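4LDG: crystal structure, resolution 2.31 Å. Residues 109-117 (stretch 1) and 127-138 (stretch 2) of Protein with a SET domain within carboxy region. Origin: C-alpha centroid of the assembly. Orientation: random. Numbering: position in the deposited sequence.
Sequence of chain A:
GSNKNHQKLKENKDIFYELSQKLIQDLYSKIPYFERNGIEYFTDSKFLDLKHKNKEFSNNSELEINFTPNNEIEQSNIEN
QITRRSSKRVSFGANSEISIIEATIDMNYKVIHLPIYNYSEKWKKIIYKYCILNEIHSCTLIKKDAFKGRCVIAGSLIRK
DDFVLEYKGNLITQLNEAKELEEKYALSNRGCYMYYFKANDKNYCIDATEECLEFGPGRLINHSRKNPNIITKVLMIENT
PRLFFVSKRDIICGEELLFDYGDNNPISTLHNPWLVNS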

# COMPACT_ATOMS: atom_id res chain seq x y z
N TYR A 109 12.01 -10.20 -8.12
CA TYR A 109 11.70 -8.79 -8.35
C TYR A 109 10.66 -8.18 -7.39
O TYR A 109 10.46 -6.97 -7.41
CB TYR A 109 11.29 -8.60 -9.81
CG TYR A 109 12.44 -8.89 -10.77
CD1 TYR A 109 13.36 -7.90 -11.07
CD2 TYR A 109 12.61 -10.14 -11.35
CE1 TYR A 109 14.42 -8.15 -11.91
CE2 TYR A 109 13.67 -10.40 -12.20
CZ TYR A 109 14.58 -9.39 -12.47
OH TYR A 109 15.64 -9.60 -13.31
N LYS A 110 10.03 -9.00 -6.56
CA LYS A 110 8.98 -8.59 -5.61
C LYS A 110 7.79 -7.93 -6.33
O LYS A 110 7.41 -6.80 -6.04
CB LYS A 110 9.57 -7.67 -4.52
CG LYS A 110 10.84 -8.20 -3.85
CD LYS A 110 10.59 -8.85 -2.49
CE LYS A 110 11.72 -8.55 -1.50
NZ LYS A 110 11.74 -7.10 -1.10
N VAL A 111 7.25 -8.66 -7.30
CA VAL A 111 6.09 -8.22 -8.04
C VAL A 111 5.05 -9.30 -8.00
O VAL A 111 5.37 -10.48 -7.87
CB VAL A 111 6.37 -7.92 -9.52
CG1 VAL A 111 7.20 -6.66 -9.65
CG2 VAL A 111 7.07 -9.08 -10.21
N ILE A 112 3.81 -8.86 -8.13
CA ILE A 112 2.70 -9.76 -8.27
C ILE A 112 2.63 -10.08 -9.76
O ILE A 112 2.25 -9.23 -10.57
CB ILE A 112 1.39 -9.15 -7.77
CG1 ILE A 112 1.52 -8.79 -6.30
CG2 ILE A 112 0.25 -10.16 -7.92
CD1 ILE A 112 0.24 -8.18 -5.75
N HIS A 113 3.03 -11.31 -10.09
CA HIS A 113 3.22 -11.75 -11.47
C HIS A 113 1.93 -12.23 -12.11
O HIS A 113 1.73 -12.00 -13.29
CB HIS A 113 4.26 -12.88 -11.47
CG HIS A 113 4.44 -13.56 -12.78
ND1 HIS A 113 5.00 -12.93 -13.87
CD2 HIS A 113 4.15 -14.81 -13.18
CE1 HIS A 113 5.03 -13.76 -14.89
NE2 HIS A 113 4.52 -14.91 -14.50
N LEU A 114 1.06 -12.91 -11.34
CA LEU A 114 -0.22 -13.40 -11.88
C LEU A 114 -1.38 -12.55 -11.40
O LEU A 114 -1.35 -12.04 -10.30
CB LEU A 114 -0.47 -14.84 -11.44
CG LEU A 114 0.42 -15.96 -11.98
CD1 LEU A 114 0.10 -17.28 -11.28
CD2 LEU A 114 0.26 -16.09 -13.49
N PRO A 115 -2.45 -12.41 -12.21
CA PRO A 115 -3.68 -11.80 -11.70
C PRO A 115 -4.17 -12.58 -10.51
O PRO A 115 -3.96 -13.78 -10.44
CB PRO A 115 -4.67 -11.99 -12.86
CG PRO A 115 -3.83 -12.16 -14.07
CD PRO A 115 -2.59 -12.87 -13.60
N ILE A 116 -4.84 -11.90 -9.57
CA ILE A 116 -5.46 -12.55 -8.46
C ILE A 116 -6.94 -12.22 -8.26
O ILE A 116 -7.55 -12.68 -7.29
CB ILE A 116 -4.67 -12.29 -7.16
CG1 ILE A 116 -4.83 -10.85 -6.68
CG2 ILE A 116 -3.19 -12.64 -7.34
CD1 ILE A 116 -4.17 -10.62 -5.35
N TYR A 117 -7.54 -11.46 -9.16
CA TYR A 117 -8.96 -11.14 -9.01
C TYR A 117 -9.80 -12.40 -9.25
O TYR A 117 -10.95 -12.45 -8.87
CB TYR A 117 -9.41 -10.00 -9.96
CG TYR A 117 -9.16 -10.24 -11.44
CD1 TYR A 117 -8.00 -9.76 -12.05
CD2 TYR A 117 -10.09 -10.93 -12.23
CE1 TYR A 117 -7.75 -9.96 -13.40
CE2 TYR A 117 -9.86 -11.13 -13.59
CZ TYR A 117 -8.68 -10.64 -14.17
OH TYR A 117 -8.41 -10.83 -15.52
N ILE A 127 -2.36 -14.33 -0.27
CA ILE A 127 -1.48 -13.43 -1.02
C ILE A 127 -1.28 -12.07 -0.32
O ILE A 127 -0.15 -11.58 -0.23
CB ILE A 127 -2.01 -13.21 -2.46
CG1 ILE A 127 -2.07 -14.55 -3.21
CG2 ILE A 127 -1.15 -12.21 -3.23
CD1 ILE A 127 -0.72 -15.22 -3.39
N TYR A 128 -2.34 -11.47 0.18
CA TYR A 128 -2.23 -10.20 0.88
C TYR A 128 -1.35 -10.28 2.12
O TYR A 128 -0.44 -9.47 2.32
CB TYR A 128 -3.65 -9.72 1.27
CG TYR A 128 -4.53 -9.34 0.09
CD1 TYR A 128 -4.00 -8.87 -1.09
CD2 TYR A 128 -5.91 -9.44 0.17
CE1 TYR A 128 -4.80 -8.50 -2.14
CE2 TYR A 128 -6.72 -9.09 -0.89
CZ TYR A 128 -6.16 -8.60 -2.04
OH TYR A 128 -6.98 -8.25 -3.12
N LYS A 129 -1.61 -11.28 2.93
CA LYS A 129 -0.79 -11.57 4.10
C LYS A 129 0.67 -11.72 3.70
O LYS A 129 1.56 -11.13 4.33
CB LYS A 129 -1.30 -12.84 4.78
CG LYS A 129 -0.54 -13.20 6.05
CD LYS A 129 -1.30 -14.19 6.93
CE LYS A 129 -0.37 -14.67 8.02
NZ LYS A 129 -1.04 -15.39 9.16
N TYR A 130 0.94 -12.47 2.64
CA TYR A 130 2.31 -12.62 2.19
C TYR A 130 2.93 -11.28 1.78
O TYR A 130 4.07 -11.01 2.10
CB TYR A 130 2.41 -13.64 1.05
CG TYR A 130 3.83 -13.99 0.67
CD1 TYR A 130 4.51 -15.07 1.28
CD2 TYR A 130 4.50 -13.27 -0.30
CE1 TYR A 130 5.79 -15.40 0.92
CE2 TYR A 130 5.80 -13.58 -0.66
CZ TYR A 130 6.44 -14.65 -0.04
OH TYR A 130 7.74 -14.95 -0.40
N CYS A 131 2.20 -10.47 1.01
CA CYS A 131 2.74 -9.15 0.57
C CYS A 131 2.98 -8.21 1.77
O CYS A 131 3.98 -7.50 1.84
CB CYS A 131 1.81 -8.48 -0.41
SG CYS A 131 1.51 -9.38 -1.94
N ILE A 132 2.06 -8.22 2.72
CA ILE A 132 2.20 -7.36 3.88
C ILE A 132 3.50 -7.68 4.62
O ILE A 132 4.27 -6.79 4.95
CB ILE A 132 1.02 -7.48 4.84
CG1 ILE A 132 -0.20 -6.82 4.22
CG2 ILE A 132 1.34 -6.76 6.16
CD1 ILE A 132 -1.48 -7.06 4.96
N LEU A 133 3.74 -8.97 4.88
CA LEU A 133 4.84 -9.38 5.75
C LEU A 133 6.19 -9.44 5.05
O LEU A 133 7.21 -9.29 5.71
CB LEU A 133 4.52 -10.73 6.40
CG LEU A 133 3.42 -10.66 7.47
CD1 LEU A 133 2.95 -12.03 7.84
CD2 LEU A 133 3.90 -9.92 8.70
N ASN A 134 6.22 -9.65 3.74
CA ASN A 134 7.48 -9.66 2.99
C ASN A 134 7.72 -8.38 2.19
O ASN A 134 8.58 -8.35 1.35
CB ASN A 134 7.52 -10.89 2.06
CG ASN A 134 7.49 -12.17 2.83
OD1 ASN A 134 8.42 -12.47 3.57
ND2 ASN A 134 6.40 -12.92 2.71
N GLU A 135 6.91 -7.35 2.45
CA GLU A 135 7.10 -6.01 1.87
C GLU A 135 6.98 -5.99 0.36
O GLU A 135 7.76 -5.35 -0.31
CB GLU A 135 8.45 -5.41 2.29
CG GLU A 135 8.68 -5.31 3.79
CD GLU A 135 7.99 -4.13 4.46
OE1 GLU A 135 7.28 -3.34 3.77
OE2 GLU A 135 8.15 -3.98 5.69
N ILE A 136 6.00 -6.69 -0.17
CA ILE A 136 5.70 -6.64 -1.58
C ILE A 136 4.70 -5.51 -1.78
O ILE A 136 3.76 -5.39 -1.00
CB ILE A 136 5.02 -7.92 -2.10
CG1 ILE A 136 5.72 -9.18 -1.61
CG2 ILE A 136 4.94 -7.91 -3.63
CD1 ILE A 136 7.04 -9.42 -2.27
N HIS A 137 4.88 -4.69 -2.81
CA HIS A 137 3.90 -3.63 -3.14
C HIS A 137 3.83 -3.38 -4.63
O HIS A 137 4.70 -3.80 -5.39
CB HIS A 137 4.19 -2.31 -2.41
CG HIS A 137 5.64 -1.97 -2.35
ND1 HIS A 137 6.38 -2.08 -1.19
CD2 HIS A 137 6.50 -1.57 -3.31
CE1 HIS A 137 7.64 -1.75 -1.44
NE2 HIS A 137 7.73 -1.43 -2.72
N SER A 138 2.77 -2.72 -5.05
CA SER A 138 2.68 -2.28 -6.44
C SER A 138 3.77 -1.25 -6.64
O SER A 138 4.25 -0.66 -5.67
CB SER A 138 1.30 -1.69 -6.75
OG SER A 138 0.33 -2.74 -6.84
O HOH W 1 7.53 -4.81 -4.31

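This is a small, mostly apolar contact in which three side chains from a short strand and the loop on its two ends, those of Lys110, Ile112 and Ile116, lie against a helix and the turn that follows it, with no direct hydrogen bond between the two stretches and one water joining their backbones. The summed buried surface is 393 Å². The backbones come closest at the turn, where the CA atoms of Lys110 and Ile136 are 5.5 Å apart, and stand wider at the start of stretch 2, where those of Ile116 and Ile127 are 8.5 Å apart.

Ile116 points toward the helix and reaches it with its extended arm, chi1 p and chi2 t. Its CD1 lies 4.0 Å from CG2 of Ile127 and 3.9 Å from CE1 of Tyr128, so a single methyl meets two consecutive helical residues. Ile127 also points its CA-to-CB bond toward stretch 1, whereas Tyr128 starts out sideways and comes nearer through its ring.

One helical turn on, Ile112 repeats the theme less tightly. Its CA-to-CB bond runs sideways, but the m, t rotamer carries CD1 to 4.2 Å from SG of Cys131, while its CG1 sits 4.4 Å from CG2 of Ile136. Between these isoleucines, His113, Leu114 and Pro115 make no contact, and Val111 in the strand turns its side chain away.

The helix closes with a Schellman motif. Glu135 takes positive phi (63°), and Ile136 N donates to Cys131 O at 3.0 Å, bringing the chain round so that Ile136 packs beside the residues that precede it. Asn134 ND2 adds a bond to Tyr130 O at 3.1 Å, within the last turn. Ile136, buried and in the m, m rotamer, is the hub of this end of the contact: its CD1 lies 3.6 Å from CD of Lys110. Here the lysine acts through its aliphatic chain, lying over the isoleucine while NZ continues to 4.2 Å from Asn134 O, close to the carbonyl-rich end of the helix without a hydrogen bond to it.

Lys110 also has positive phi (59°). Its carbonyl oxygen and that of His137, 4.1 Å apart, cannot bond to each other, since both are acceptors. Water 1 supplies the missing donor, giving a proton to Lys110 O at 2.6 Å and accepting one from His137 N at 3.0 Å. The rule to read here is economical: isoleucines and the aliphatic part of a lysine supply most of the packing, and a bridging water links the backbones at the turn.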